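Local coordinates for outer surface protein (Borrelia burgdorferi, PDB 5IZT), which is of unsettled function but, as a plasmid-encoded outer surface protein with a CRASP-1-like domain, probably acts at the spirochaete's surface, at residues F211-L220 / I263-Y274; N247-L255 / M287-E298. One frame throughout, in Å; residues are numbered along the deposited sequence. Where two conformers were deposited one is given.

Interaction 1. Residues F211-L220 / I263-Y274; sequences FKMKDSAFEL and IEQFGSIMETLY. Unlike the reference sequence in segment 263-274: Thr-272 (reference Ala).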
# COMPACT_ATOMS: atom_id res chain seq x y z
N PHE A 211 -16.69 -6.47 -1.29
CA PHE A 211 -15.89 -7.66 -1.61
C PHE A 211 -15.76 -8.59 -0.40
O PHE A 211 -14.68 -9.08 -0.08
CB PHE A 211 -14.52 -7.26 -2.15
CG PHE A 211 -14.59 -6.30 -3.31
CD1 PHE A 211 -14.91 -6.75 -4.59
CD2 PHE A 211 -14.37 -4.94 -3.12
CE1 PHE A 211 -15.01 -5.86 -5.66
CE2 PHE A 211 -14.46 -4.04 -4.19
CZ PHE A 211 -14.78 -4.51 -5.46
N LYS A 212 -16.90 -8.84 0.26
CA LYS A 212 -17.06 -9.70 1.44
C LYS A 212 -16.35 -9.14 2.66
O LYS A 212 -16.24 -9.84 3.68
CB LYS A 212 -16.58 -11.14 1.19
CG LYS A 212 -17.14 -11.77 -0.10
CD LYS A 212 -18.55 -12.26 0.04
CE LYS A 212 -19.10 -12.77 -1.30
NZ LYS A 212 -19.24 -11.68 -2.32
N MET A 213 -15.87 -7.90 2.60
CA MET A 213 -15.21 -7.30 3.75
C MET A 213 -16.08 -6.29 4.49
O MET A 213 -15.70 -5.86 5.60
CB MET A 213 -13.89 -6.65 3.31
CG MET A 213 -12.87 -7.76 2.93
SD MET A 213 -11.27 -7.14 2.39
CE MET A 213 -11.74 -6.54 0.75
N LYS A 214 -17.26 -5.93 3.96
CA LYS A 214 -18.18 -5.07 4.72
C LYS A 214 -18.51 -5.69 6.06
O LYS A 214 -18.56 -5.00 7.09
CB LYS A 214 -19.47 -4.83 3.95
CG LYS A 214 -20.48 -3.93 4.72
CD LYS A 214 -21.71 -3.59 3.88
CE LYS A 214 -22.74 -4.74 3.85
NZ LYS A 214 -23.41 -4.98 5.16
N ASP A 215 -18.75 -7.00 6.08
CA ASP A 215 -19.08 -7.73 7.29
C ASP A 215 -17.91 -8.54 7.83
O ASP A 215 -18.13 -9.46 8.62
CB ASP A 215 -20.29 -8.64 7.06
CG ASP A 215 -21.54 -7.88 6.70
OD1 ASP A 215 -21.67 -6.71 7.10
OD2 ASP A 215 -22.43 -8.47 6.04
N SER A 216 -16.68 -8.22 7.42
CA SER A 216 -15.51 -8.88 8.00
C SER A 216 -14.38 -7.88 8.21
O SER A 216 -14.40 -7.16 9.21
CB SER A 216 -15.06 -10.09 7.15
OG SER A 216 -14.53 -9.76 5.89
N ALA A 217 -13.39 -7.82 7.30
CA ALA A 217 -12.18 -7.05 7.59
C ALA A 217 -12.47 -5.57 7.84
O ALA A 217 -11.88 -4.96 8.73
CB ALA A 217 -11.18 -7.22 6.44
N PHE A 218 -13.31 -4.96 7.02
CA PHE A 218 -13.57 -3.54 7.21
C PHE A 218 -14.44 -3.27 8.43
O PHE A 218 -14.41 -2.18 8.98
CB PHE A 218 -14.23 -2.95 5.96
CG PHE A 218 -13.34 -2.97 4.74
CD1 PHE A 218 -11.97 -2.79 4.87
CD2 PHE A 218 -13.88 -3.15 3.46
CE1 PHE A 218 -11.14 -2.79 3.73
CE2 PHE A 218 -13.06 -3.15 2.33
CZ PHE A 218 -11.68 -2.96 2.47
N GLU A 219 -15.23 -4.25 8.86
CA GLU A 219 -16.01 -4.05 10.07
C GLU A 219 -15.11 -3.94 11.31
O GLU A 219 -15.50 -3.31 12.30
CB GLU A 219 -17.02 -5.19 10.25
CG GLU A 219 -18.10 -4.89 11.28
CD GLU A 219 -19.27 -5.84 11.19
OE1 GLU A 219 -19.03 -7.02 10.86
OE2 GLU A 219 -20.42 -5.42 11.43
N LEU A 220 -13.93 -4.54 11.26
CA LEU A 220 -13.06 -4.65 12.42
C LEU A 220 -12.19 -3.42 12.66
O LEU A 220 -11.43 -3.39 13.63
CB LEU A 220 -12.15 -5.88 12.28
CG LEU A 220 -12.93 -7.20 12.35
CD1 LEU A 220 -11.98 -8.34 11.98
CD2 LEU A 220 -13.47 -7.37 13.76
N ILE A 263 -9.02 -8.70 -5.38
CA ILE A 263 -9.69 -8.13 -4.21
C ILE A 263 -10.81 -9.04 -3.73
O ILE A 263 -10.99 -9.24 -2.52
CB ILE A 263 -10.18 -6.70 -4.54
CG1 ILE A 263 -9.00 -5.78 -4.87
CG2 ILE A 263 -11.01 -6.11 -3.37
CD1 ILE A 263 -9.46 -4.48 -5.55
N GLU A 264 -11.59 -9.61 -4.66
CA GLU A 264 -12.64 -10.53 -4.26
C GLU A 264 -12.06 -11.78 -3.60
O GLU A 264 -12.62 -12.27 -2.61
CB GLU A 264 -13.51 -10.92 -5.46
CG GLU A 264 -14.67 -11.86 -5.12
CD GLU A 264 -15.82 -11.18 -4.37
OE1 GLU A 264 -16.58 -11.89 -3.66
OE2 GLU A 264 -15.97 -9.96 -4.50
N GLN A 265 -10.95 -12.30 -4.13
CA GLN A 265 -10.33 -13.48 -3.53
C GLN A 265 -9.86 -13.19 -2.12
O GLN A 265 -10.09 -13.98 -1.19
CB GLN A 265 -9.17 -13.95 -4.40
CG GLN A 265 -9.60 -14.58 -5.72
CD GLN A 265 -10.51 -15.79 -5.51
OE1 GLN A 265 -10.28 -16.60 -4.61
NE2 GLN A 265 -11.55 -15.90 -6.32
N PHE A 266 -9.17 -12.06 -1.95
CA PHE A 266 -8.65 -11.66 -0.65
C PHE A 266 -9.79 -11.45 0.35
O PHE A 266 -9.72 -11.91 1.50
CB PHE A 266 -7.81 -10.37 -0.80
CG PHE A 266 -7.07 -9.98 0.46
CD1 PHE A 266 -7.71 -9.24 1.45
CD2 PHE A 266 -5.75 -10.32 0.64
CE1 PHE A 266 -7.04 -8.89 2.63
CE2 PHE A 266 -5.06 -9.97 1.80
CZ PHE A 266 -5.71 -9.25 2.79
N GLY A 267 -10.84 -10.76 -0.07
CA GLY A 267 -11.99 -10.57 0.81
C GLY A 267 -12.64 -11.88 1.23
O GLY A 267 -13.05 -12.04 2.38
N SER A 268 -12.72 -12.84 0.31
CA SER A 268 -13.30 -14.14 0.65
C SER A 268 -12.47 -14.86 1.70
O SER A 268 -13.02 -15.57 2.54
CB SER A 268 -13.44 -15.01 -0.59
OG SER A 268 -14.42 -14.49 -1.47
N ILE A 269 -11.14 -14.69 1.66
CA ILE A 269 -10.30 -15.29 2.69
C ILE A 269 -10.52 -14.60 4.03
O ILE A 269 -10.62 -15.26 5.07
CB ILE A 269 -8.83 -15.26 2.25
CG1 ILE A 269 -8.63 -16.11 1.00
CG2 ILE A 269 -7.92 -15.73 3.38
CD1 ILE A 269 -7.35 -15.77 0.21
N MET A 270 -10.63 -13.26 4.03
CA MET A 270 -10.95 -12.55 5.27
C MET A 270 -12.28 -13.02 5.83
O MET A 270 -12.41 -13.24 7.05
CB MET A 270 -10.99 -11.04 5.06
CG MET A 270 -9.67 -10.40 4.60
SD MET A 270 -8.24 -10.80 5.63
CE MET A 270 -7.49 -12.13 4.69
N GLU A 271 -13.28 -13.20 4.96
CA GLU A 271 -14.58 -13.67 5.41
C GLU A 271 -14.46 -15.03 6.08
O GLU A 271 -15.02 -15.24 7.16
CB GLU A 271 -15.56 -13.76 4.24
CG GLU A 271 -16.93 -14.30 4.68
CD GLU A 271 -17.93 -14.32 3.53
OE1 GLU A 271 -17.67 -15.01 2.53
OE2 GLU A 271 -18.95 -13.61 3.62
N THR A 272 -13.70 -15.94 5.48
CA THR A 272 -13.46 -17.25 6.10
C THR A 272 -12.80 -17.10 7.46
O THR A 272 -13.23 -17.73 8.44
CB THR A 272 -12.60 -18.12 5.18
OG1 THR A 272 -13.34 -18.43 3.98
CG2 THR A 272 -12.22 -19.42 5.88
N LEU A 273 -11.74 -16.29 7.54
CA LEU A 273 -11.08 -16.07 8.83
C LEU A 273 -12.03 -15.50 9.87
O LEU A 273 -11.92 -15.81 11.06
CB LEU A 273 -9.89 -15.11 8.65
CG LEU A 273 -8.68 -15.63 7.88
CD1 LEU A 273 -7.70 -14.49 7.73
CD2 LEU A 273 -8.05 -16.80 8.64
N TYR A 274 -12.95 -14.63 9.45
CA TYR A 274 -13.81 -13.92 10.39
C TYR A 274 -14.78 -14.85 11.11
O TYR A 274 -15.28 -14.48 12.19
CB TYR A 274 -14.56 -12.83 9.62
CG TYR A 274 -15.41 -11.90 10.44
CD1 TYR A 274 -14.87 -10.75 11.03
CD2 TYR A 274 -16.76 -12.18 10.65
CE1 TYR A 274 -15.67 -9.88 11.77
CE2 TYR A 274 -17.56 -11.35 11.40
CZ TYR A 274 -17.03 -10.21 11.96
OH TYR A 274 -17.88 -9.41 12.70
O HOH W 1 -18.49 -11.27 4.94

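Interaction 2. Residues N247-L255 / M287-E298; sequences NERNKFYAL and MISGLGTQISFE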
# COMPACT_ATOMS: atom_id res chain seq x y z
N ASN A 247 -13.08 6.50 0.94
CA ASN A 247 -11.73 6.91 0.55
C ASN A 247 -10.68 5.93 1.06
O ASN A 247 -9.75 5.56 0.33
CB ASN A 247 -11.45 8.31 1.09
CG ASN A 247 -10.12 8.87 0.61
OD1 ASN A 247 -9.97 9.20 -0.56
ND2 ASN A 247 -9.16 8.96 1.51
N GLU A 248 -10.82 5.48 2.31
CA GLU A 248 -9.81 4.59 2.88
C GLU A 248 -9.92 3.17 2.32
O GLU A 248 -8.89 2.53 2.07
CB GLU A 248 -9.91 4.55 4.40
CG GLU A 248 -8.82 3.68 5.00
CD GLU A 248 -8.21 4.22 6.26
OE1 GLU A 248 -8.33 3.54 7.30
OE2 GLU A 248 -7.63 5.32 6.23
N ARG A 249 -11.14 2.64 2.14
CA ARG A 249 -11.26 1.36 1.45
C ARG A 249 -10.62 1.42 0.07
O ARG A 249 -10.03 0.44 -0.39
CB ARG A 249 -12.73 0.94 1.31
CG ARG A 249 -13.45 0.78 2.64
CD ARG A 249 -14.78 0.06 2.44
NE ARG A 249 -15.77 0.82 1.68
CZ ARG A 249 -16.69 1.60 2.23
NH1 ARG A 249 -16.71 1.76 3.56
NH2 ARG A 249 -17.60 2.20 1.47
N ASN A 250 -10.71 2.57 -0.59
CA ASN A 250 -10.11 2.65 -1.91
C ASN A 250 -8.59 2.62 -1.87
O ASN A 250 -7.97 2.28 -2.89
CB ASN A 250 -10.63 3.89 -2.64
CG ASN A 250 -11.94 3.62 -3.36
OD1 ASN A 250 -12.95 3.32 -2.73
ND2 ASN A 250 -11.91 3.69 -4.68
N LYS A 251 -7.97 2.96 -0.73
CA LYS A 251 -6.52 2.77 -0.63
C LYS A 251 -6.17 1.28 -0.67
O LYS A 251 -5.14 0.90 -1.23
CB LYS A 251 -5.98 3.41 0.64
CG LYS A 251 -6.37 4.88 0.77
CD LYS A 251 -5.21 5.79 0.65
CE LYS A 251 -5.68 7.25 0.73
NZ LYS A 251 -5.71 7.87 -0.62
N PHE A 252 -6.99 0.43 -0.03
CA PHE A 252 -6.74 -1.01 -0.14
C PHE A 252 -6.95 -1.49 -1.58
O PHE A 252 -6.17 -2.31 -2.08
CB PHE A 252 -7.64 -1.82 0.80
CG PHE A 252 -7.36 -3.29 0.73
CD1 PHE A 252 -6.19 -3.81 1.31
CD2 PHE A 252 -8.21 -4.15 0.04
CE1 PHE A 252 -5.90 -5.17 1.22
CE2 PHE A 252 -7.92 -5.53 -0.07
CZ PHE A 252 -6.77 -6.03 0.53
N TYR A 253 -7.98 -0.99 -2.24
CA TYR A 253 -8.19 -1.37 -3.65
C TYR A 253 -7.02 -0.92 -4.51
O TYR A 253 -6.61 -1.62 -5.44
CB TYR A 253 -9.50 -0.78 -4.17
CG TYR A 253 -10.71 -1.15 -3.34
CD1 TYR A 253 -10.75 -2.34 -2.63
CD2 TYR A 253 -11.81 -0.28 -3.23
CE1 TYR A 253 -11.85 -2.68 -1.83
CE2 TYR A 253 -12.93 -0.62 -2.43
CZ TYR A 253 -12.94 -1.81 -1.75
OH TYR A 253 -14.04 -2.15 -0.97
N ALA A 254 -6.48 0.27 -4.22
CA ALA A 254 -5.33 0.78 -4.96
C ALA A 254 -4.09 -0.06 -4.72
O ALA A 254 -3.28 -0.26 -5.64
CB ALA A 254 -5.07 2.24 -4.58
N LEU A 255 -3.90 -0.54 -3.49
CA LEU A 255 -2.79 -1.42 -3.18
C LEU A 255 -2.83 -2.69 -4.02
O LEU A 255 -1.78 -3.22 -4.43
CB LEU A 255 -2.82 -1.77 -1.69
CG LEU A 255 -1.83 -2.83 -1.20
CD1 LEU A 255 -0.38 -2.36 -1.40
CD2 LEU A 255 -2.15 -3.13 0.28
N MET A 287 -4.99 -6.29 7.48
CA MET A 287 -5.53 -5.13 6.77
C MET A 287 -4.76 -3.86 7.13
O MET A 287 -4.50 -3.02 6.26
CB MET A 287 -7.02 -4.96 7.05
CG MET A 287 -7.62 -3.75 6.32
SD MET A 287 -7.43 -3.82 4.51
CE MET A 287 -8.49 -5.22 4.09
N ILE A 288 -4.40 -3.70 8.40
CA ILE A 288 -3.62 -2.52 8.79
C ILE A 288 -2.29 -2.51 8.05
O ILE A 288 -1.81 -1.44 7.64
CB ILE A 288 -3.42 -2.49 10.32
CG1 ILE A 288 -4.71 -2.06 11.03
CG2 ILE A 288 -2.25 -1.55 10.71
CD1 ILE A 288 -4.67 -2.23 12.55
N SER A 289 -1.66 -3.67 7.87
CA SER A 289 -0.38 -3.70 7.17
C SER A 289 -0.54 -3.27 5.73
O SER A 289 0.36 -2.63 5.17
CB SER A 289 0.28 -5.08 7.25
OG SER A 289 -0.30 -6.01 6.33
N GLY A 290 -1.65 -3.61 5.10
CA GLY A 290 -1.86 -3.21 3.72
C GLY A 290 -2.22 -1.75 3.59
O GLY A 290 -1.62 -1.01 2.80
N LEU A 291 -3.19 -1.30 4.38
CA LEU A 291 -3.56 0.11 4.37
C LEU A 291 -2.36 1.00 4.67
O LEU A 291 -2.14 2.03 4.01
CB LEU A 291 -4.66 0.36 5.40
CG LEU A 291 -6.04 -0.17 5.05
CD1 LEU A 291 -6.96 0.08 6.23
CD2 LEU A 291 -6.57 0.55 3.80
N GLY A 292 -1.59 0.65 5.69
CA GLY A 292 -0.43 1.47 6.03
C GLY A 292 0.61 1.49 4.92
O GLY A 292 1.28 2.51 4.71
N THR A 293 0.78 0.37 4.22
CA THR A 293 1.70 0.33 3.09
C THR A 293 1.29 1.33 2.02
O THR A 293 2.12 2.10 1.51
CB THR A 293 1.75 -1.07 2.50
OG1 THR A 293 2.33 -1.96 3.45
CG2 THR A 293 2.59 -1.11 1.21
N GLN A 294 0.01 1.31 1.63
CA GLN A 294 -0.42 2.20 0.56
C GLN A 294 -0.42 3.65 1.01
O GLN A 294 -0.07 4.55 0.24
CB GLN A 294 -1.81 1.78 0.06
CG GLN A 294 -2.30 2.58 -1.16
CD GLN A 294 -1.49 2.29 -2.41
OE1 GLN A 294 -0.82 1.26 -2.50
NE2 GLN A 294 -1.54 3.19 -3.39
N ILE A 295 -0.81 3.91 2.27
CA ILE A 295 -0.88 5.28 2.74
C ILE A 295 0.52 5.89 2.75
O ILE A 295 0.73 7.00 2.25
CB ILE A 295 -1.53 5.34 4.12
CG1 ILE A 295 -3.03 5.00 4.00
CG2 ILE A 295 -1.30 6.72 4.74
CD1 ILE A 295 -3.74 4.75 5.34
N SER A 296 1.48 5.17 3.32
CA SER A 296 2.86 5.68 3.35
C SER A 296 3.42 5.84 1.95
O SER A 296 4.16 6.79 1.68
CB SER A 296 3.77 4.77 4.16
OG SER A 296 3.49 4.84 5.56
N PHE A 297 3.14 4.87 1.08
CA PHE A 297 3.59 4.94 -0.32
C PHE A 297 3.12 6.23 -0.98
O PHE A 297 3.92 6.96 -1.59
CB PHE A 297 3.08 3.71 -1.08
CG PHE A 297 3.38 3.71 -2.54
CD1 PHE A 297 4.65 3.38 -3.01
CD2 PHE A 297 2.40 4.02 -3.46
CE1 PHE A 297 4.92 3.35 -4.38
CE2 PHE A 297 2.66 4.01 -4.84
CZ PHE A 297 3.93 3.69 -5.29
N GLU A 298 1.83 6.56 -0.85
CA GLU A 298 1.31 7.76 -1.50
C GLU A 298 1.90 9.03 -0.89
O GLU A 298 2.16 10.01 -1.60
CB GLU A 298 -0.22 7.77 -1.43
CG GLU A 298 -0.87 6.69 -2.30
CD GLU A 298 -2.39 6.70 -2.25
OE1 GLU A 298 -2.99 7.69 -1.79
OE2 GLU A 298 -2.99 5.68 -2.68

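Interaction 1. Residues F211-L220 / I263-Y274
The CG2 methyl of Ile-263 lies over one face of the Phe-211 ring, 3.9 Å from its centroid, while Glu-264 OE2 meets the edge of that ring near its plane. Met-213 runs its side chain over Gly-267, its CG 3.6 Å from Gly-267 CA, and Ala-217 CB rests on Met-270 CG. With CG anti to the backbone N (chi1 -174°), Tyr-274 swings its ring over the loop, where Ser-216 CA makes a CH-pi contact and Asp-215 O lies over the same face; Leu-220 CD1 sits at the edge. At Gly-267 the backbones come close: its CA-H points to Phe-211 O, CA to O 3.2 Å, and the missing side chain lets the loop backbone approach this far.

Lys-212, bent at chi2 and chi4, forms a salt bridge from NZ to the syn lone pair of Glu-264 OE1 (3.0 Å); Asp-209 makes a second salt bridge to the same NZ, so two carboxylates share the ammonium. One water donates to both Lys-212 O and Glu-271 OE2. Ser-216 OG donates to Lys-212 O (2.8 Å) in the carbonyl plane, linking the end of the type I turn Met-213 to Ser-216 back to the residue before it.

The loop, which follows helix 179-197, thus packs along helix 260-274; Met-213 also touches helices 243-255 and 280-316, and helix 366-395 packs against Ile-269, Thr-272 and Leu-273.

Interaction 2. Residues N247-L255 / M287-E298
Phe-252 lies with one ring face under the Met-287 methyl: CE stands 3.8 Å from the centroid, only 8° off the normal, and SD approaches obliquely in a Met-aromatic contact. Bends at chi2 and chi3 of Met-287 fold the thioether onto the ring. The pair belongs to a nearly perpendicular helix crossing in this all-helical fold, with the axes of 247-255 and 287-298 at 88° and 8.7 Å apart at closest approach.

Lys-251 is a knob in the hole formed by Leu-291, Gln-294, Ile-295 and Glu-298, its CD against Ile-295 CG1 (4.1 Å). Leu-291 CD2 touches Glu-248 O and Phe-252 CB, whereas Leu-255 slides past Gln-294 in the opposite direction and puts its CD2 against Gly-290 O (3.3 Å). Buried polar ends find partners outside the two segments: both carboxylate oxygens of Glu-248 accept from the backbone at Ile-224 and Ser-225, and Gln-294 OE1 from Arg-343 of helix 322-359, which also bonds Ala-254 O.

Glu-298 is gripped twice. Lys-251 NZ meets OE1 on its syn side at 3.0 Å, and Gln-294 NE2, in its own amide plane, donates to the anti lone pair of Glu-298 OE2 at 3.0 Å and 168°.

Interactions 1 and 2 adjoin within the Bbcrasp-1-like region, their centres about 15 Å apart, and their segments alternate along the chain. Interaction 2 lies about 4 Å from the centre of the chain, interaction 1 about 17 Å from it. Helix 243-255 joins them: Phe-266 CD1 is 3.5 Å from Phe-252 CZ, and the Phe-211 ring meets Tyr-253 edge-to-face. Phe-218 packs on Arg-249, its CD2 3.5 Å from Arg-249 CD, and on Tyr-253. Met-287 bridges both, touching Met-213 and Phe-218 besides its own Phe-252. The two contacts thus share one largely aromatic junction, edged by Arg-249 and the Tyr-253 hydroxyl, where the loop, helix 260-274 and the perpendicular crossing meet.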